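Local coordinates for protein leucine aminopeptidase (Legionella pneumophila, PDB 5GNE) that probably removes residues from the amino terminus of peptides, acting as a zinc-dependent aminopeptidase of peptidase family M28, at residues 141-145 with 173-177; 189-193 with 204-209; 210-215 with 358-362; 278-282 with 330-335; 293-298 with 364-368. Residue numbers count along the deposited sequence, not the author numbering.

Contact 1. Residues 141-145 with 173-177; sequences FKQQF and VVTVI
A turn of α-helix, 141-145, runs nearly parallel to the extended segment 173-177: their N-to-C directions differ by 12° and their axes approach to 9.0 Å. The register pairs K142 with V173 (CA-CA 6.3 Å) and F145 with T175 (CA-CA 7.3 Å). F145 N donates to F141 O at 3.1 Å, and chi1 t in both phenylalanines carries the two rings, one helical turn apart, toward the strand. V173 (chi1 t) comes first, its CG1 lying 3.6 Å from F141 CD1 at the ring edge and 3.8 Å from K142 CB; the lysine then leads away, NZ reaching S159 and D146. V174 points away. T175 (chi1 p) meets both rings: CG2 is 4.1 Å from F141 CE1, and CB stands 3.3 Å from the F145 centroid, 7° off the normal, a CH-pi contact, while OG1 is hydrogen-bonded to F232 O. V176 also points away, but its O is 3.5 Å from F145 CZ. I177 (m, t) sets CG1 3.7 Å from F145 CE1. With no hydrogen bond across and V173 and T175 both facing the helix, this is a helix laid on one face of the mixed sheet, as in the α/β/α sandwich of zinc exopeptidases.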
# COMPACT_ATOMS: atom_id res chain seq x y z
N PHE A 141 -13.57 5.97 4.28
CA PHE A 141 -12.70 6.35 3.20
C PHE A 141 -13.47 6.55 1.91
O PHE A 141 -13.31 7.56 1.23
CB PHE A 141 -11.62 5.28 3.00
CG PHE A 141 -10.69 5.55 1.85
CD1 PHE A 141 -10.98 5.08 0.58
CD2 PHE A 141 -9.51 6.24 2.06
CE1 PHE A 141 -10.14 5.32 -0.48
CE2 PHE A 141 -8.63 6.48 1.02
CZ PHE A 141 -8.95 6.02 -0.27
N LYS A 142 -14.36 5.60 1.61
CA LYS A 142 -15.14 5.64 0.37
C LYS A 142 -15.97 6.91 0.35
O LYS A 142 -16.03 7.62 -0.66
CB LYS A 142 -16.05 4.41 0.25
CG LYS A 142 -16.63 4.25 -1.17
CD LYS A 142 -17.81 3.28 -1.24
CE LYS A 142 -18.34 3.19 -2.67
NZ LYS A 142 -19.16 4.39 -3.04
N GLN A 143 -16.61 7.17 1.46
CA GLN A 143 -17.48 8.33 1.58
C GLN A 143 -16.69 9.64 1.51
O GLN A 143 -17.19 10.62 0.96
CB GLN A 143 -18.30 8.21 2.86
CG GLN A 143 -18.80 9.49 3.41
CD GLN A 143 -19.35 9.29 4.80
OE1 GLN A 143 -20.35 8.59 4.98
NE2 GLN A 143 -18.67 9.84 5.79
N GLN A 144 -15.47 9.65 2.05
CA GLN A 144 -14.60 10.84 1.91
C GLN A 144 -14.32 11.15 0.44
O GLN A 144 -14.25 12.30 0.04
CB GLN A 144 -13.27 10.67 2.64
CG GLN A 144 -13.37 10.50 4.13
CD GLN A 144 -13.97 11.70 4.82
OE1 GLN A 144 -15.07 11.62 5.35
NE2 GLN A 144 -13.26 12.83 4.80
N PHE A 145 -14.18 10.10 -0.36
CA PHE A 145 -13.94 10.30 -1.78
C PHE A 145 -15.21 10.78 -2.45
O PHE A 145 -15.21 11.81 -3.12
CB PHE A 145 -13.45 9.00 -2.45
CG PHE A 145 -13.21 9.15 -3.93
CD1 PHE A 145 -11.97 9.57 -4.39
CD2 PHE A 145 -14.22 8.89 -4.85
CE1 PHE A 145 -11.74 9.71 -5.77
CE2 PHE A 145 -14.00 9.03 -6.22
CZ PHE A 145 -12.76 9.44 -6.68
N VAL A 173 -11.14 -0.45 -0.86
CA VAL A 173 -11.87 0.59 -1.56
C VAL A 173 -11.04 1.14 -2.70
O VAL A 173 -9.94 1.64 -2.49
CB VAL A 173 -12.23 1.74 -0.62
CG1 VAL A 173 -13.01 2.81 -1.39
CG2 VAL A 173 -13.01 1.22 0.60
N VAL A 174 -11.60 1.06 -3.91
CA VAL A 174 -10.97 1.55 -5.12
C VAL A 174 -11.73 2.80 -5.56
O VAL A 174 -12.95 2.77 -5.69
CB VAL A 174 -11.01 0.48 -6.24
CG1 VAL A 174 -10.40 1.00 -7.55
CG2 VAL A 174 -10.30 -0.77 -5.78
N THR A 175 -11.01 3.91 -5.77
CA THR A 175 -11.60 5.13 -6.31
C THR A 175 -10.77 5.58 -7.50
O THR A 175 -9.60 5.20 -7.61
CB THR A 175 -11.65 6.26 -5.31
OG1 THR A 175 -10.32 6.79 -5.15
CG2 THR A 175 -12.20 5.77 -3.98
N VAL A 176 -11.38 6.33 -8.41
CA VAL A 176 -10.68 6.80 -9.59
C VAL A 176 -11.17 8.16 -10.01
O VAL A 176 -12.37 8.42 -10.03
CB VAL A 176 -10.83 5.82 -10.81
CG1 VAL A 176 -12.29 5.54 -11.13
CG2 VAL A 176 -10.12 6.38 -12.04
N ILE A 177 -10.23 9.04 -10.35
CA ILE A 177 -10.59 10.31 -10.92
C ILE A 177 -10.22 10.31 -12.41
O ILE A 177 -9.07 10.02 -12.80
CB ILE A 177 -9.90 11.47 -10.20
CG1 ILE A 177 -10.18 11.41 -8.70
CG2 ILE A 177 -10.40 12.79 -10.74
CD1 ILE A 177 -9.41 12.44 -7.95

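Contact 2. Residues 189-193 with 204-209; sequences GAHID and DDSSGI. With ZN (zinc ion), chain D.
H191 lays one face of its imidazole against D205 CB, which stands 3.8 Å from the ring centroid and 13° off its normal, a CH-pi contact. The CA-CB bond of H191 points away from the helix, but chi1 p and chi2 90° swing the imidazole back over D205 and bring NE2 to the zinc, bound by H191 NE2 at 2.3 Å and D204 OD1 at 2.2 Å. These two ligand atoms are 3.1 Å apart because they share the ion; D266 completes the protein ligands, and D204 also belongs to the second zinc site, with E239 and H344. Through its other nitrogen, ND1, H191 donates to D193 OD1 at 2.7 Å. Strand 189-191 and helix 204-209 run almost antiparallel at 153°, axes 6.9 Å apart, as the first strand and helix of the β-α-β unit formed by 185-191, 202-221 and 230-235; the metal lies at the strand's C-terminal end and the helix's N-terminal end. D205, with positive phi (73°), accepts H191 N on OD2 at 3.0 Å (155°), while its OD1 takes Q267 N and, weakly, G208 N at 3.3 Å. A190 opposes G208 (CA-CA 5.4 Å), its CB 3.5 Å from G208 C; a CB on that glycine would come within 2.4 Å of D205 OD1. I209 (m, m) brings CD1 to 3.9 Å from A190 CB and 3.8 Å from I192 CD1.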
# COMPACT_ATOMS: atom_id res chain seq x y z
N GLY A 189 -1.87 3.85 -3.68
CA GLY A 189 -2.49 2.97 -2.72
C GLY A 189 -1.88 3.08 -1.34
O GLY A 189 -0.72 3.48 -1.19
N ALA A 190 -2.66 2.73 -0.33
CA ALA A 190 -2.20 2.66 1.05
C ALA A 190 -3.10 1.65 1.73
O ALA A 190 -4.20 1.41 1.26
CB ALA A 190 -2.28 4.03 1.73
N HIS A 191 -2.68 1.04 2.82
CA HIS A 191 -3.57 0.10 3.48
C HIS A 191 -4.24 0.72 4.70
O HIS A 191 -3.62 1.49 5.42
CB HIS A 191 -2.84 -1.19 3.83
CG HIS A 191 -1.90 -1.12 4.99
ND1 HIS A 191 -2.31 -1.37 6.28
CD2 HIS A 191 -0.56 -0.95 5.05
CE1 HIS A 191 -1.28 -1.31 7.10
NE2 HIS A 191 -0.20 -1.06 6.39
N ILE A 192 -5.53 0.41 4.85
CA ILE A 192 -6.40 1.03 5.85
C ILE A 192 -6.37 0.30 7.19
O ILE A 192 -6.78 0.84 8.21
CB ILE A 192 -7.86 1.06 5.36
CG1 ILE A 192 -8.73 2.03 6.17
CG2 ILE A 192 -8.47 -0.32 5.43
CD1 ILE A 192 -8.56 3.46 5.82
N ASP A 193 -5.90 -0.94 7.17
CA ASP A 193 -6.13 -1.83 8.29
C ASP A 193 -5.00 -1.78 9.30
O ASP A 193 -3.98 -1.12 9.08
CB ASP A 193 -6.30 -3.26 7.79
CG ASP A 193 -5.01 -3.86 7.35
OD1 ASP A 193 -4.36 -3.15 6.56
OD2 ASP A 193 -4.64 -4.98 7.80
N ASP A 204 1.68 3.38 10.89
CA ASP A 204 1.36 2.22 10.09
C ASP A 204 -0.01 2.40 9.48
O ASP A 204 -1.01 1.84 9.90
CB ASP A 204 1.45 0.91 10.83
CG ASP A 204 1.77 -0.22 9.89
OD1 ASP A 204 1.65 0.01 8.67
OD2 ASP A 204 2.15 -1.33 10.31
N ASP A 205 0.08 3.36 8.57
CA ASP A 205 -0.76 3.77 7.49
C ASP A 205 -2.06 4.48 7.66
O ASP A 205 -2.79 4.63 6.69
CB ASP A 205 -0.92 2.62 6.55
CG ASP A 205 -0.10 2.87 5.31
OD1 ASP A 205 0.76 3.78 5.42
OD2 ASP A 205 -0.34 2.27 4.25
N SER A 206 -2.29 5.03 8.84
CA SER A 206 -3.14 6.20 8.83
C SER A 206 -2.39 7.23 7.97
O SER A 206 -2.96 7.85 7.07
CB SER A 206 -3.37 6.77 10.23
OG SER A 206 -4.28 7.85 10.17
N SER A 207 -1.08 7.34 8.21
CA SER A 207 -0.25 8.28 7.47
C SER A 207 -0.42 8.13 5.95
O SER A 207 -0.82 9.09 5.27
CB SER A 207 1.23 8.17 7.88
OG SER A 207 1.84 6.96 7.47
N GLY A 208 -0.12 6.94 5.43
CA GLY A 208 -0.28 6.69 4.02
C GLY A 208 -1.66 7.05 3.49
O GLY A 208 -1.78 7.76 2.49
N ILE A 209 -2.69 6.60 4.18
CA ILE A 209 -4.06 6.94 3.81
C ILE A 209 -4.27 8.45 3.78
O ILE A 209 -4.82 8.99 2.82
CB ILE A 209 -5.08 6.35 4.81
CG1 ILE A 209 -5.16 4.84 4.66
CG2 ILE A 209 -6.45 6.99 4.59
CD1 ILE A 209 -5.79 4.40 3.35
ZN ZN D . 2.07 -0.99 6.70

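Contact 3. Residues 210-215 with 358-362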
# COMPACT_ATOMS: atom_id res chain seq x y z
N SER A 210 -3.82 9.14 4.82
CA SER A 210 -4.05 10.58 4.86
C SER A 210 -3.37 11.28 3.68
O SER A 210 -3.93 12.20 3.08
CB SER A 210 -3.56 11.17 6.20
OG SER A 210 -2.14 11.23 6.25
N VAL A 211 -2.15 10.86 3.38
CA VAL A 211 -1.40 11.47 2.30
C VAL A 211 -2.12 11.36 0.96
O VAL A 211 -2.20 12.33 0.21
CB VAL A 211 0.00 10.87 2.21
CG1 VAL A 211 0.69 11.23 0.88
CG2 VAL A 211 0.82 11.36 3.43
N GLU A 212 -2.66 10.19 0.67
CA GLU A 212 -3.31 9.99 -0.62
C GLU A 212 -4.67 10.67 -0.64
O GLU A 212 -5.12 11.09 -1.72
CB GLU A 212 -3.41 8.50 -0.99
CG GLU A 212 -4.40 7.67 -0.22
CD GLU A 212 -4.55 6.25 -0.79
OE1 GLU A 212 -4.17 6.02 -1.96
OE2 GLU A 212 -5.01 5.36 -0.05
N LEU A 213 -5.32 10.77 0.52
CA LEU A 213 -6.59 11.48 0.58
C LEU A 213 -6.38 12.95 0.25
O LEU A 213 -7.13 13.51 -0.55
CB LEU A 213 -7.25 11.35 1.95
CG LEU A 213 -8.37 10.31 1.95
CD1 LEU A 213 -8.90 10.11 3.34
CD2 LEU A 213 -9.51 10.70 0.99
N GLU A 214 -5.33 13.55 0.80
CA GLU A 214 -4.98 14.92 0.43
C GLU A 214 -4.61 15.06 -1.06
O GLU A 214 -4.95 16.05 -1.72
CB GLU A 214 -3.84 15.45 1.31
CG GLU A 214 -3.46 16.91 1.06
CD GLU A 214 -4.63 17.90 1.16
OE1 GLU A 214 -5.69 17.55 1.73
OE2 GLU A 214 -4.47 19.05 0.68
N MET A 215 -3.86 14.09 -1.57
CA MET A 215 -3.54 14.07 -3.00
C MET A 215 -4.81 14.12 -3.85
O MET A 215 -4.94 14.96 -4.75
CB MET A 215 -2.73 12.84 -3.34
CG MET A 215 -1.26 12.98 -2.93
SD MET A 215 -0.53 11.35 -2.94
CE MET A 215 -0.67 11.00 -4.69
N MET A 358 4.84 14.07 6.20
CA MET A 358 3.67 13.75 5.42
C MET A 358 3.42 14.75 4.31
O MET A 358 3.12 14.36 3.17
CB MET A 358 2.47 13.68 6.34
CG MET A 358 2.61 12.58 7.35
SD MET A 358 1.10 12.35 8.24
CE MET A 358 1.62 11.14 9.38
N VAL A 359 3.58 16.04 4.63
CA VAL A 359 3.44 17.06 3.61
C VAL A 359 4.43 16.76 2.48
O VAL A 359 4.07 16.85 1.32
CB VAL A 359 3.71 18.50 4.16
CG1 VAL A 359 3.94 19.46 3.00
CG2 VAL A 359 2.56 18.98 5.01
N ASN A 360 5.65 16.36 2.80
CA ASN A 360 6.62 16.03 1.75
C ASN A 360 6.20 14.81 0.91
O ASN A 360 6.33 14.83 -0.31
CB ASN A 360 8.02 15.82 2.33
CG ASN A 360 8.73 17.15 2.68
OD1 ASN A 360 8.37 18.23 2.18
ND2 ASN A 360 9.75 17.07 3.54
N PHE A 361 5.67 13.75 1.54
CA PHE A 361 5.10 12.63 0.78
C PHE A 361 3.91 13.06 -0.08
O PHE A 361 3.76 12.59 -1.21
CB PHE A 361 4.65 11.51 1.71
CG PHE A 361 5.76 10.64 2.21
CD1 PHE A 361 6.43 10.95 3.39
CD2 PHE A 361 6.16 9.52 1.50
CE1 PHE A 361 7.48 10.16 3.86
CE2 PHE A 361 7.20 8.72 1.97
CZ PHE A 361 7.86 9.04 3.15
N THR A 362 3.10 13.99 0.42
CA THR A 362 2.05 14.55 -0.44
C THR A 362 2.62 15.29 -1.64
O THR A 362 2.14 15.10 -2.76
CB THR A 362 1.12 15.52 0.35
OG1 THR A 362 0.68 14.84 1.53
CG2 THR A 362 -0.09 15.90 -0.46
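Van der Waals packing holds these two helical turns together, since no hydrogen bond crosses between 210-215 and 358-362. The axes cross at -47°, 9.1 Å apart, with V211 and T362 nearest (CA-CA 5.4 Å). V211 is the most engaged residue of its helix (72 Å² covered). Its apolar pairs are CG2 to M358 CB and CG1 to F361 CB, both 4.1 Å; closer still, V211 CG2 touches M358 O (3.8 Å) and V211 CG1 touches F361 C (3.8 Å) and T362 OG1 (3.7 Å). T362 CG2 meets the aliphatic parts of E214 (CG, 3.8 Å) and M215 (CG, 4.0 Å). Polar groups bond within their own helix or to residues outside, never across: T362 OG1 donates to M358 O at 3.0 Å, E214 turns to R217 and D110 N, and S210 OG bonds S207 O. Helix 202-221, which follows strand 185-191 in a β-α-β unit, thus packs on the late helix 355-373, with helix 111-123 bordering both (S210 on T117, T362 on I114). Nothing polar being exchanged, the contact rests on the fit of V211, T362 and the aliphatic parts of E214, M215 and M358 against each other and the helix backbone.

Contact 4. Residues 278-282 with 330-335; sequences TIWLL and YPSATT
Strand 279-282 pairs antiparallel with 331-332 in the mixed sheet, with CA-CA distances of 5.1 Å (W280-S332) and 4.6 Å (L281-P331); at A333 (phi/psi -61/-33) the chain leaves the strand and T334-T335 pass beside the indole of W280. I279 CG2 lies 3.9 Å from S332 O and 4.2 Å from P331 CB. W280 forms the hydrogen-bonded pair with S332: W280 N to S332 O is 3.1 Å, S332 N to W280 O 2.6 Å, both at 161°. Its indole (chi1 m, chi2 -87°) presents an edge to A333 O, 3.1 Å from CZ3, and a face to T335 CB, 4.0 Å from the centroid of the five-membered ring and 12° off its normal, a CH-pi contact. L281 forms the non-hydrogen-bonded pair with P331, which has no NH to give, and sets CD2 3.9 Å from P331 CB. L282 N makes a weak bond to Y330 O at 3.3 Å; a water bridges L282 O (3.1 Å) and Y330 N (2.8 Å). L282 CD1 lies over the Y330 ring, 3.8 Å from its centroid, and Y330 OH bonds D266 O, backbone of a zinc ligand. Such bridges define an antiparallel β ladder, here beside the metal centre.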
# COMPACT_ATOMS: atom_id res chain seq x y z
N THR A 278 15.06 13.17 5.33
CA THR A 278 15.36 12.20 4.28
C THR A 278 14.15 11.33 3.97
O THR A 278 13.44 10.91 4.87
CB THR A 278 16.56 11.27 4.65
OG1 THR A 278 17.73 12.07 4.91
CG2 THR A 278 16.86 10.31 3.52
N ILE A 279 13.88 11.10 2.69
CA ILE A 279 12.89 10.09 2.33
C ILE A 279 13.60 8.91 1.64
O ILE A 279 14.46 9.09 0.79
CB ILE A 279 11.78 10.67 1.46
CG1 ILE A 279 11.00 11.69 2.30
CG2 ILE A 279 10.85 9.58 0.96
CD1 ILE A 279 9.87 12.42 1.57
N TRP A 280 13.22 7.70 2.03
CA TRP A 280 13.89 6.49 1.56
C TRP A 280 13.05 5.75 0.51
O TRP A 280 11.85 5.54 0.68
CB TRP A 280 14.19 5.56 2.75
CG TRP A 280 15.32 6.04 3.62
CD1 TRP A 280 16.64 5.78 3.44
CD2 TRP A 280 15.22 6.90 4.77
NE1 TRP A 280 17.37 6.40 4.43
CE2 TRP A 280 16.53 7.11 5.24
CE3 TRP A 280 14.15 7.51 5.43
CZ2 TRP A 280 16.80 7.89 6.37
CZ3 TRP A 280 14.43 8.30 6.54
CH2 TRP A 280 15.73 8.48 7.00
N LEU A 281 13.71 5.34 -0.57
CA LEU A 281 13.09 4.55 -1.62
C LEU A 281 13.50 3.11 -1.45
O LEU A 281 14.65 2.84 -1.08
CB LEU A 281 13.51 5.05 -3.00
CG LEU A 281 13.15 6.50 -3.30
CD1 LEU A 281 13.63 6.90 -4.68
CD2 LEU A 281 11.65 6.72 -3.16
N LEU A 282 12.60 2.18 -1.76
CA LEU A 282 12.88 0.76 -1.61
C LEU A 282 13.50 0.26 -2.87
O LEU A 282 13.13 0.72 -3.95
CB LEU A 282 11.63 -0.02 -1.29
CG LEU A 282 11.36 -0.08 0.21
CD1 LEU A 282 10.64 1.17 0.71
CD2 LEU A 282 10.60 -1.34 0.55
N TYR A 330 7.88 2.62 -4.16
CA TYR A 330 7.50 2.66 -2.75
C TYR A 330 8.38 3.61 -1.92
O TYR A 330 9.44 3.22 -1.44
CB TYR A 330 7.52 1.22 -2.18
CG TYR A 330 7.18 1.03 -0.70
CD1 TYR A 330 6.60 2.03 0.08
CD2 TYR A 330 7.45 -0.18 -0.08
CE1 TYR A 330 6.32 1.83 1.43
CE2 TYR A 330 7.18 -0.40 1.25
CZ TYR A 330 6.62 0.61 2.00
OH TYR A 330 6.34 0.35 3.32
N PRO A 331 7.97 4.89 -1.79
CA PRO A 331 8.69 5.79 -0.88
C PRO A 331 8.34 5.52 0.59
O PRO A 331 7.16 5.32 0.92
CB PRO A 331 8.22 7.18 -1.32
CG PRO A 331 6.81 6.94 -1.83
CD PRO A 331 6.85 5.56 -2.48
N SER A 332 9.34 5.52 1.47
CA SER A 332 9.10 5.22 2.88
C SER A 332 9.70 6.23 3.89
O SER A 332 10.78 6.79 3.67
CB SER A 332 9.63 3.82 3.17
OG SER A 332 9.32 3.43 4.48
N ALA A 333 9.00 6.43 5.00
CA ALA A 333 9.41 7.33 6.08
C ALA A 333 10.74 6.97 6.75
O ALA A 333 11.47 7.86 7.18
CB ALA A 333 8.30 7.40 7.14
N THR A 334 11.06 5.68 6.84
CA THR A 334 12.24 5.21 7.58
C THR A 334 13.06 4.21 6.77
O THR A 334 12.57 3.64 5.80
CB THR A 334 11.84 4.53 8.91
OG1 THR A 334 10.98 3.43 8.64
CG2 THR A 334 11.12 5.50 9.83
N THR A 335 14.34 4.06 7.13
CA THR A 335 15.19 2.96 6.65
C THR A 335 14.90 1.74 7.49
O THR A 335 14.31 1.87 8.57
CB THR A 335 16.68 3.27 6.74
OG1 THR A 335 16.93 4.59 6.28
CG2 THR A 335 17.49 2.30 5.88
O HOH W 1 10.62 2.33 -4.83

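Contact 5. Residues 293-298 with 364-368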
# COMPACT_ATOMS: atom_id res chain seq x y z
N PHE A 293 12.83 7.53 -11.27
CA PHE A 293 11.90 8.63 -11.52
C PHE A 293 11.47 9.29 -10.21
O PHE A 293 11.53 10.52 -10.08
CB PHE A 293 10.69 8.10 -12.28
CG PHE A 293 9.57 9.11 -12.49
CD1 PHE A 293 9.76 10.24 -13.27
CD2 PHE A 293 8.32 8.89 -11.94
CE1 PHE A 293 8.73 11.13 -13.49
CE2 PHE A 293 7.28 9.79 -12.15
CZ PHE A 293 7.48 10.91 -12.92
N THR A 294 11.06 8.48 -9.23
CA THR A 294 10.65 9.01 -7.93
C THR A 294 11.80 9.78 -7.26
O THR A 294 11.60 10.87 -6.71
CB THR A 294 10.15 7.87 -7.01
OG1 THR A 294 9.14 7.11 -7.69
CG2 THR A 294 9.57 8.42 -5.71
N ALA A 295 13.00 9.22 -7.32
CA ALA A 295 14.21 9.88 -6.83
C ALA A 295 14.38 11.28 -7.45
O ALA A 295 14.65 12.24 -6.75
CB ALA A 295 15.45 9.02 -7.07
N GLU A 296 14.20 11.41 -8.76
CA GLU A 296 14.40 12.73 -9.35
C GLU A 296 13.27 13.69 -9.04
O GLU A 296 13.48 14.90 -9.02
CB GLU A 296 14.49 12.64 -10.87
CG GLU A 296 15.16 11.42 -11.43
CD GLU A 296 15.07 11.37 -12.94
OE1 GLU A 296 13.94 11.27 -13.49
OE2 GLU A 296 16.13 11.42 -13.58
N LEU A 297 12.08 13.17 -8.73
CA LEU A 297 10.99 14.03 -8.31
C LEU A 297 11.33 14.59 -6.94
O LEU A 297 11.16 15.79 -6.67
CB LEU A 297 9.65 13.27 -8.30
CG LEU A 297 9.04 12.70 -9.61
CD1 LEU A 297 7.84 11.84 -9.26
CD2 LEU A 297 8.64 13.76 -10.63
N LEU A 298 11.87 13.73 -6.08
CA LEU A 298 12.26 14.16 -4.73
C LEU A 298 13.33 15.25 -4.78
O LEU A 298 13.23 16.28 -4.10
CB LEU A 298 12.76 12.98 -3.92
CG LEU A 298 11.69 12.10 -3.24
CD1 LEU A 298 12.32 10.95 -2.46
CD2 LEU A 298 10.81 12.94 -2.33
N LEU A 364 5.53 14.67 -3.05
CA LEU A 364 6.04 13.63 -3.92
C LEU A 364 4.95 12.99 -4.75
O LEU A 364 5.05 12.93 -5.95
CB LEU A 364 6.76 12.56 -3.11
CG LEU A 364 7.25 11.39 -3.97
CD1 LEU A 364 8.21 11.86 -5.03
CD2 LEU A 364 7.91 10.35 -3.07
N GLY A 365 3.89 12.55 -4.08
CA GLY A 365 2.71 12.02 -4.74
C GLY A 365 2.13 12.90 -5.84
O GLY A 365 1.78 12.41 -6.93
N LEU A 366 2.04 14.20 -5.57
CA LEU A 366 1.44 15.10 -6.55
C LEU A 366 2.35 15.33 -7.76
O LEU A 366 1.88 15.38 -8.88
CB LEU A 366 1.07 16.42 -5.88
CG LEU A 366 -0.17 16.31 -4.97
CD1 LEU A 366 -0.42 17.55 -4.12
CD2 LEU A 366 -1.39 16.00 -5.78
N ALA A 367 3.66 15.47 -7.54
CA ALA A 367 4.62 15.53 -8.65
C ALA A 367 4.54 14.25 -9.51
O ALA A 367 4.53 14.28 -10.76
CB ALA A 367 6.01 15.74 -8.13
N PHE A 368 4.49 13.12 -8.81
CA PHE A 368 4.27 11.82 -9.44
C PHE A 368 3.04 11.84 -10.34
O PHE A 368 3.11 11.52 -11.52
CB PHE A 368 4.16 10.78 -8.34
CG PHE A 368 4.17 9.36 -8.82
CD1 PHE A 368 5.36 8.73 -9.16
CD2 PHE A 368 2.99 8.63 -8.86
CE1 PHE A 368 5.36 7.39 -9.57
CE2 PHE A 368 2.97 7.31 -9.26
CZ PHE A 368 4.16 6.69 -9.61
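Segments 293-298 of helix 288-302 and 364-368 of helix 355-373 cross steeply at 117°, their axes 9.7 Å apart at closest approach, and each keeps its own i to i+4 backbone bonds, such as L297 N to F293 O at 3.0 Å and F368 N to L364 O at 2.9 Å. CA atoms come nearest at L298-L364 (6.3 Å) and L297-A367 (6.6 Å). L297 (m, t) points into the crossing and touches three residues: CB is 3.8 Å from L364 CD1, CD2 is 4.1 Å from A367 CB, and CD1 is 3.6 Å from F368 CA. L364 (t, p) answers with CD1 3.9 Å from L298 CD2 and CD2 3.7 Å from T294 CG2. At one end the F293 and F368 rings meet obliquely, planes at 49°, F293 CE2 lying 3.7 Å from F368 CD1. T294 OG1 is hydrogen-bonded to L290 O and T329 OG1. The crossing lies by strand 279-282 (T294 on L281, L298 on I279), away from the zinc sites. No polar bond spans the helices, so cohesion comes from burying leucine, alanine and phenylalanine surface and the threonine methyl.

Overall arrangement
Contact 2 holds the zinc ligands H191 and D204, and contacts 1 and 3 touch it directly. Contact 1 packs on it through F141 CD2 and I209 CG2 (4.0 Å); contact 3 continues helix 202-221 and meets it where S207 CB is 3.3 Å from M358 CE. Contact 4 comes within about 6 Å of contact 2 (nearest atoms) without touching, its Y330 side chain about 6 Å from a zinc. Contacts 3 and 5 share helix 355-373, which also packs on contact 4: F361 CZ is 3.4 Å from A333 N, and L364 CD2 is 3.6 Å from P331 CB. Contacts 1 and 4, centres 25 Å apart, reach the same eight-stranded sheet on opposite sides of the chain's centre.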